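Local coordinates for GAF domain-containing protein (PDB 4MN7), which probably reduces the R-sulfoxide of free methionine back to methionine, as a type II free methionine-R-sulfoxide reductase built on a GAF domain, at residues V28-L33 with G104-D109. The protein carries 1 engineered substitution. Sequence-based numbering, arbitrary orientation.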
loop_
_atom_site.group_PDB
_atom_site.type_symbol
_atom_site.label_atom_id
_atom_site.label_comp_id
_atom_site.label_asym_id
_atom_site.label_seq_id
_atom_site.Cartn_x
_atom_site.Cartn_y
_atom_site.Cartn_z
ATOM N N VAL A 28 8.472 -13.936 -2.488
ATOM C CA VAL A 28 7.492 -13.220 -1.736
ATOM C C VAL A 28 6.169 -13.191 -2.455
ATOM O O VAL A 28 6.099 -12.832 -3.615
ATOM C CB VAL A 28 7.968 -11.781 -1.472
ATOM C CG1 VAL A 28 6.961 -11.075 -0.556
ATOM C CG2 VAL A 28 9.345 -11.814 -0.805
ATOM N N GLY A 29 5.124 -13.561 -1.746
ATOM C CA GLY A 29 3.777 -13.507 -2.288
ATOM C C GLY A 29 2.687 -13.116 -1.326
ATOM O O GLY A 29 2.792 -13.333 -0.117
ATOM N N PHE A 30 1.626 -12.541 -1.898
ATOM C CA PHE A 30 0.428 -12.284 -1.204
ATOM C C PHE A 30 -0.642 -13.232 -1.710
ATOM O O PHE A 30 -1.027 -13.215 -2.929
ATOM C CB PHE A 30 -0.081 -10.868 -1.383
ATOM C CG PHE A 30 0.710 -9.786 -0.634
ATOM C CD1 PHE A 30 1.981 -9.428 -1.020
ATOM C CD2 PHE A 30 0.133 -9.070 0.399
ATOM C CE1 PHE A 30 2.684 -8.408 -0.351
ATOM C CE2 PHE A 30 0.823 -8.035 1.027
ATOM C CZ PHE A 30 2.109 -7.722 0.651
ATOM N N TYR A 31 -1.152 -14.005 -0.753
ATOM C CA TYR A 31 -2.318 -14.813 -0.956
ATOM C C TYR A 31 -3.481 -14.151 -0.297
ATOM O O TYR A 31 -3.344 -13.641 0.818
ATOM C CB TYR A 31 -2.151 -16.201 -0.348
ATOM C CG TYR A 31 -1.238 -17.106 -1.135
ATOM C CD1 TYR A 31 -1.737 -17.890 -2.174
ATOM C CD2 TYR A 31 0.097 -17.207 -0.820
ATOM C CE1 TYR A 31 -0.916 -18.692 -2.912
ATOM C CE2 TYR A 31 0.927 -18.054 -1.514
ATOM C CZ TYR A 31 0.407 -18.800 -2.573
ATOM O OH TYR A 31 1.235 -19.636 -3.292
ATOM N N VAL A 32 -4.636 -14.184 -0.961
ATOM C CA VAL A 32 -5.809 -13.539 -0.409
ATOM C C VAL A 32 -6.956 -14.516 -0.381
ATOM O O VAL A 32 -7.067 -15.326 -1.291
ATOM C CB VAL A 32 -6.255 -12.367 -1.256
ATOM C CG1 VAL A 32 -7.436 -11.615 -0.561
ATOM C CG2 VAL A 32 -5.078 -11.449 -1.553
ATOM N N LEU A 33 -7.808 -14.436 0.645
ATOM C CA LEU A 33 -8.986 -15.323 0.734
ATOM C C LEU A 33 -10.098 -14.823 -0.145
ATOM O O LEU A 33 -10.547 -13.677 -0.003
ATOM C CB LEU A 33 -9.521 -15.430 2.162
ATOM C CG LEU A 33 -8.684 -16.244 3.142
ATOM C CD1 LEU A 33 -9.083 -15.930 4.583
ATOM C CD2 LEU A 33 -8.833 -17.770 2.869
ATOM N N GLY A 104 -6.070 -12.811 4.324
ATOM C CA GLY A 104 -5.012 -13.184 3.446
ATOM C C GLY A 104 -3.713 -13.297 4.182
ATOM O O GLY A 104 -3.680 -13.449 5.398
ATOM N N GLU A 105 -2.616 -13.338 3.434
ATOM C CA GLU A 105 -1.300 -13.555 4.078
ATOM C C GLU A 105 -0.145 -13.138 3.229
ATOM O O GLU A 105 -0.273 -13.029 1.991
ATOM C CB GLU A 105 -1.177 -15.053 4.425
ATOM C CG GLU A 105 -1.192 -15.925 3.187
ATOM C CD GLU A 105 -1.312 -17.419 3.535
ATOM O OE1 GLU A 105 -1.810 -17.773 4.610
ATOM O OE2 GLU A 105 -0.795 -18.209 2.773
ATOM N N ILE A 106 1.012 -13.004 3.842
ATOM C CA ILE A 106 2.270 -12.825 3.107
ATOM C C ILE A 106 2.997 -14.123 3.330
ATOM O O ILE A 106 3.178 -14.510 4.456
ATOM C CB ILE A 106 3.096 -11.656 3.694
ATOM C CG1 ILE A 106 2.259 -10.396 3.681
ATOM C CG2 ILE A 106 4.373 -11.402 2.905
ATOM C CD1 ILE A 106 2.962 -9.194 4.189
ATOM N N ASP A 107 3.430 -14.763 2.235
ATOM C CA ASP A 107 4.179 -16.002 2.232
ATOM C C ASP A 107 5.540 -15.749 1.679
ATOM O O ASP A 107 5.683 -15.276 0.538
ATOM C CB ASP A 107 3.441 -17.011 1.330
ATOM C CG ASP A 107 4.082 -18.399 1.288
ATOM O OD1 ASP A 107 4.794 -18.777 2.257
ATOM O OD2 ASP A 107 3.852 -19.131 0.275
ATOM N N ILE A 108 6.558 -16.067 2.468
ATOM C CA ILE A 108 7.946 -15.869 2.020
ATOM C C ILE A 108 8.787 -17.138 2.203
ATOM O O ILE A 108 8.838 -17.724 3.282
ATOM C CB ILE A 108 8.593 -14.726 2.838
ATOM C CG1 ILE A 108 7.777 -13.465 2.722
ATOM C CG2 ILE A 108 9.988 -14.448 2.350
ATOM C CD1 ILE A 108 8.284 -12.275 3.558
ATOM N N ASP A 109 9.515 -17.497 1.159
ATOM C CA ASP A 109 10.419 -18.641 1.125
ATOM C C ASP A 109 11.855 -18.091 1.144
ATOM O O ASP A 109 12.175 -17.071 0.491
ATOM C CB ASP A 109 10.333 -19.402 -0.245
ATOM C CG ASP A 109 9.064 -20.258 -0.392
ATOM O OD1 ASP A 109 7.975 -19.690 -0.462
ATOM O OD2 ASP A 109 9.164 -21.494 -0.484
HETATM O O HOH W 1 2.720 -21.760 -1.530
#
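Phe30 and Ile106 pack side by side on one face of the antiparallel sheet at the centre of the GAF domain, where strands 27-34 and 101-110 are neighbours. Ile106 CG1 lies over the Phe30 ring, 4.1 Å from its centroid, in a CH-pi contact displaced toward the rim at CE2. The ring reaches this place because its CG stands anti to the carbonyl carbon (chi1 -73°). Beyond it, Val28 CG1 meets Ile108 CG1 at 4.1 Å; branched aliphatic residues suit this non-hydrogen-bonded pair, since they fill the space between strand and helix. Helices 2-21 and 118-136 cover this apolar, tightly packed face. An alanine in place of Phe30 would probably open a gap beneath both helices and deprive Ile106 of the ring it lies on.

The backbones join through two hydrogen-bonded pairs, Gly29 with Asp107 and Tyr31 with Glu105. The straightest of the four bonds runs from Asp107 N to Gly29 O, 2.8 Å at 170°. Gly104 suits its position opposite Val32 because a beta carbon there would collide with Tyr31 O, and the two CA atoms come within 4.0 Å.

The other face, carrying Tyr31, Glu105 and Asp107, is polar and is joined partly through an ordered water, although these residues too are buried and Cys60 of helix 59-66 touches both acids. Glu105 stands across Tyr31, its carboxylate plane 86° from the ring, and its CG touches Tyr31 CB. A tyrosine suits this place by pairing an apolar ring with a hydroxyl that hydrogen-bonds His50 O. That same Tyr31 OH accepts a bond of 3.1 Å from a water, which also donates a weak one to Asp107 OD2, the oxygen 3.6 Å from Tyr31 CE2 at the ring edge.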